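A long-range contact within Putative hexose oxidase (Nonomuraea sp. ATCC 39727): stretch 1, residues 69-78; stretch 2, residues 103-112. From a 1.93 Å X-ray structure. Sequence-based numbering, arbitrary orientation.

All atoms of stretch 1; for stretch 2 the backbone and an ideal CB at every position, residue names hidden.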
# COMPACT_ATOMS: atom_id res chain seq x y z
N GLN A 69 -23.96 -0.12 -1.63
CA GLN A 69 -23.67 -1.21 -2.47
C GLN A 69 -22.65 -2.18 -1.89
O GLN A 69 -22.76 -3.41 -2.13
CB GLN A 69 -23.10 -0.70 -3.79
CG GLN A 69 -24.17 -0.13 -4.73
CD GLN A 69 -23.50 0.51 -5.97
OE1 GLN A 69 -22.64 -0.08 -6.58
NE2 GLN A 69 -23.89 1.69 -6.29
N VAL A 70 -21.63 -1.67 -1.19
CA VAL A 70 -20.70 -2.60 -0.50
C VAL A 70 -21.48 -3.45 0.51
O VAL A 70 -21.30 -4.69 0.57
CB VAL A 70 -19.54 -1.84 0.23
CG1 VAL A 70 -18.65 -2.78 1.03
CG2 VAL A 70 -18.70 -1.06 -0.77
N ALA A 71 -22.23 -2.78 1.37
CA ALA A 71 -23.03 -3.50 2.38
C ALA A 71 -23.90 -4.58 1.75
O ALA A 71 -23.88 -5.75 2.22
CB ALA A 71 -23.86 -2.57 3.17
N ASP A 72 -24.57 -4.28 0.65
CA ASP A 72 -25.35 -5.34 -0.09
C ASP A 72 -24.50 -6.47 -0.64
O ASP A 72 -24.89 -7.67 -0.64
CB ASP A 72 -26.23 -4.78 -1.24
CG ASP A 72 -27.16 -3.63 -0.79
OD1 ASP A 72 -27.62 -3.66 0.38
OD2 ASP A 72 -27.41 -2.69 -1.61
N ALA A 73 -23.33 -6.11 -1.17
CA ALA A 73 -22.44 -7.11 -1.76
C ALA A 73 -21.88 -8.02 -0.65
O ALA A 73 -21.86 -9.20 -0.83
CB ALA A 73 -21.32 -6.45 -2.55
N VAL A 74 -21.49 -7.46 0.48
CA VAL A 74 -21.03 -8.23 1.63
C VAL A 74 -22.15 -9.20 2.10
O VAL A 74 -21.92 -10.41 2.12
CB VAL A 74 -20.61 -7.30 2.76
CG1 VAL A 74 -20.36 -8.09 4.03
CG2 VAL A 74 -19.24 -6.62 2.37
N GLU A 75 -23.35 -8.66 2.32
CA GLU A 75 -24.52 -9.47 2.77
C GLU A 75 -24.84 -10.61 1.85
O GLU A 75 -25.14 -11.72 2.28
CB GLU A 75 -25.77 -8.60 2.97
CG GLU A 75 -26.57 -8.84 4.28
CD GLU A 75 -27.08 -7.50 4.89
OE1 GLU A 75 -27.45 -7.43 6.06
OE2 GLU A 75 -27.04 -6.44 4.23
N GLU A 76 -24.79 -10.37 0.55
CA GLU A 76 -24.90 -11.42 -0.40
C GLU A 76 -23.92 -12.60 -0.27
O GLU A 76 -24.32 -13.77 -0.43
CB GLU A 76 -24.88 -10.87 -1.83
CG GLU A 76 -25.17 -11.97 -2.83
CD GLU A 76 -25.46 -11.49 -4.25
OE1 GLU A 76 -25.37 -12.37 -5.13
OE2 GLU A 76 -25.74 -10.27 -4.48
N THR A 77 -22.65 -12.31 0.01
CA THR A 77 -21.69 -13.36 0.19
C THR A 77 -22.00 -14.07 1.54
O THR A 77 -21.72 -15.21 1.67
CB THR A 77 -20.23 -12.83 0.20
OG1 THR A 77 -20.06 -11.95 1.33
CG2 THR A 77 -19.91 -12.05 -1.10
N VAL A 78 -22.48 -13.35 2.54
CA VAL A 78 -22.79 -14.03 3.82
C VAL A 78 -23.95 -15.01 3.62
O VAL A 78 -23.90 -16.16 4.03
CB VAL A 78 -23.18 -13.06 4.89
CG1 VAL A 78 -23.40 -13.82 6.22
CG2 VAL A 78 -22.09 -12.06 5.12
N UNK A 103 -14.31 -16.87 -3.94
CA UNK A 103 -15.37 -16.96 -4.91
C UNK A 103 -15.97 -15.66 -5.33
O UNK A 103 -16.64 -15.61 -6.38
CB UNK A 103 -16.48 -17.86 -4.36
N UNK A 104 -15.89 -14.65 -4.50
CA UNK A 104 -16.32 -13.34 -4.92
C UNK A 104 -15.23 -12.34 -4.63
O UNK A 104 -14.73 -12.29 -3.51
CB UNK A 104 -17.63 -12.94 -4.23
N UNK A 105 -14.93 -11.48 -5.60
CA UNK A 105 -14.10 -10.29 -5.33
C UNK A 105 -14.98 -9.06 -5.29
O UNK A 105 -15.76 -8.83 -6.21
CB UNK A 105 -13.01 -10.12 -6.39
N UNK A 106 -14.97 -8.32 -4.19
CA UNK A 106 -15.53 -7.01 -4.19
C UNK A 106 -14.41 -6.01 -4.63
O UNK A 106 -13.45 -5.76 -3.90
CB UNK A 106 -16.10 -6.67 -2.81
N UNK A 107 -14.62 -5.43 -5.81
CA UNK A 107 -13.63 -4.61 -6.46
C UNK A 107 -14.00 -3.15 -6.26
O UNK A 107 -15.11 -2.74 -6.60
CB UNK A 107 -13.52 -4.96 -7.95
N UNK A 108 -13.10 -2.38 -5.67
CA UNK A 108 -13.36 -0.99 -5.28
C UNK A 108 -13.01 0.09 -6.28
O UNK A 108 -13.05 1.31 -5.93
CB UNK A 108 -12.59 -0.69 -3.99
N UNK A 109 -12.73 -0.32 -7.50
CA UNK A 109 -12.26 0.54 -8.61
C UNK A 109 -13.11 1.81 -8.80
O UNK A 109 -12.56 2.89 -9.15
CB UNK A 109 -12.26 -0.26 -9.91
N UNK A 110 -14.42 1.69 -8.63
CA UNK A 110 -15.31 2.85 -8.79
C UNK A 110 -15.28 3.82 -7.62
O UNK A 110 -15.77 4.94 -7.79
CB UNK A 110 -16.75 2.37 -9.00
N UNK A 111 -14.72 3.45 -6.45
CA UNK A 111 -14.72 4.35 -5.29
C UNK A 111 -13.52 5.21 -5.18
O UNK A 111 -12.58 4.83 -4.49
CB UNK A 111 -14.85 3.54 -4.00
N UNK A 112 -13.54 6.39 -5.79
CA UNK A 112 -12.32 7.17 -6.00
C UNK A 112 -12.46 8.66 -5.56
O UNK A 112 -11.74 9.51 -6.04
CB UNK A 112 -11.93 7.10 -7.48

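Stretch 1 is a helix running nearly antiparallel to the strand at 104-107, at 172° between their directions, with 9.9 Å between axes. The face it offers carries Val70, Ala73 and Thr77, joined by the end of Val74, so apolar partners are expected wherever the other stretch points at it.

Position 103 lies clear of the helix and may be polar or apolar; it is Lys103, which takes no part in the contact.

At position 104 the extended backbone (-129/134) directs CB toward the helix, the ideal CB lying 4.0 Å from Thr77 CG2. With so little room, a small or beta-branched side chain would suit, such as alanine, valine or threonine. The residue is Val104, chi1 t, whose CG1 lies 4.0 Å from Thr77 CG2. The Thr77 hydroxyl is turned to its own helix, Thr77 OG1 donating to Val74 O at 2.5 Å, which leaves the methyl for the strand.

Position 105 points away, and stretch 1 does not constrain it; it is Ile105.

Position 106 faces the helix again, but its ideal CB is 5.2 Å from Ala73 CB. The small alanine leaves a gap that a longer apolar chain, such as isoleucine, leucine or methionine, could fill. Ile106 does so with chi1 m and chi2 t: its CD1 reaches 3.9 Å from Ala73 CB and 3.8 Å from Val74 CG2, touching two consecutive helix residues although the CA-to-CB bond of Val74 points away.

Position 107 is out of reach and tolerates a polar residue; Asp107 takes no part in the contact.

A type I turn starts at position 108, whose CB points sideways, the ideal CB lying 6.9 Å from Val70 CG2. A long, flexible apolar chain such as methionine could bend back to Val70, though other large side chains are not excluded. Met108 does this, bringing CE to 4.2 Å from Val70 CG2.

Position 109, inside the turn, is remote, and small polar residues fit; Ser109 donates its N (2.9 Å) and OG (2.6 Å) to Asp107 OD1. Position 110 points toward the helix but remains distant, so its choice is loosely defined; Leu110 stays out of contact, its CD1 5.8 Å from Gln69 OE1.

Position 111 closes the turn, and its CB points toward the helix, the ideal CB 6.8 Å from Val70 CG2. A medium or long apolar chain would bridge the distance. Leu111 places CD1 4.2 Å from Val70 CG2, the methyl also approached by Met108. Position 112 is out of reach; it is Thr112.

Stretch 2, residues 103-112: KVIIDMSLLT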
# COMPACT_ATOMS: atom_id res chain seq x y z
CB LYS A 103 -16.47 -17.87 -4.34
CG LYS A 103 -16.02 -19.28 -4.04
CD LYS A 103 -15.60 -20.06 -5.28
CE LYS A 103 -14.95 -21.39 -4.88
NZ LYS A 103 -14.69 -22.15 -6.13
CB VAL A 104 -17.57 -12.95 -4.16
CG1 VAL A 104 -18.00 -11.59 -4.54
CG2 VAL A 104 -18.73 -13.89 -4.56
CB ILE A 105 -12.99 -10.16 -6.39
CG1 ILE A 105 -12.11 -11.37 -6.29
CG2 ILE A 105 -12.19 -8.87 -6.15
CD1 ILE A 105 -11.00 -11.45 -7.30
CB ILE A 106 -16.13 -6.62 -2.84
CG1 ILE A 106 -17.24 -7.66 -2.48
CG2 ILE A 106 -16.68 -5.22 -2.89
CD1 ILE A 106 -17.85 -7.47 -1.10
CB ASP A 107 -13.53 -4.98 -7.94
CG ASP A 107 -12.38 -4.23 -8.66
OD1 ASP A 107 -12.31 -2.98 -8.51
OD2 ASP A 107 -11.54 -4.92 -9.28
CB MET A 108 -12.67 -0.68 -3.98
CG MET A 108 -12.90 -1.70 -2.84
SD MET A 108 -14.59 -1.92 -2.25
CE MET A 108 -14.56 -0.73 -0.99
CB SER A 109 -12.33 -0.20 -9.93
OG SER A 109 -11.38 -1.21 -10.13
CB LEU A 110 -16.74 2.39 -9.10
CG LEU A 110 -16.99 1.56 -10.36
CD1 LEU A 110 -18.42 1.12 -10.42
CD2 LEU A 110 -16.69 2.33 -11.63
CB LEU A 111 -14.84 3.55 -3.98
CG LEU A 111 -16.20 2.87 -3.74
CD1 LEU A 111 -16.20 1.83 -2.61
CD2 LEU A 111 -17.33 3.88 -3.49
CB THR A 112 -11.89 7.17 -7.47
OG1 THR A 112 -12.94 7.72 -8.25
CG2 THR A 112 -11.58 5.84 -7.97
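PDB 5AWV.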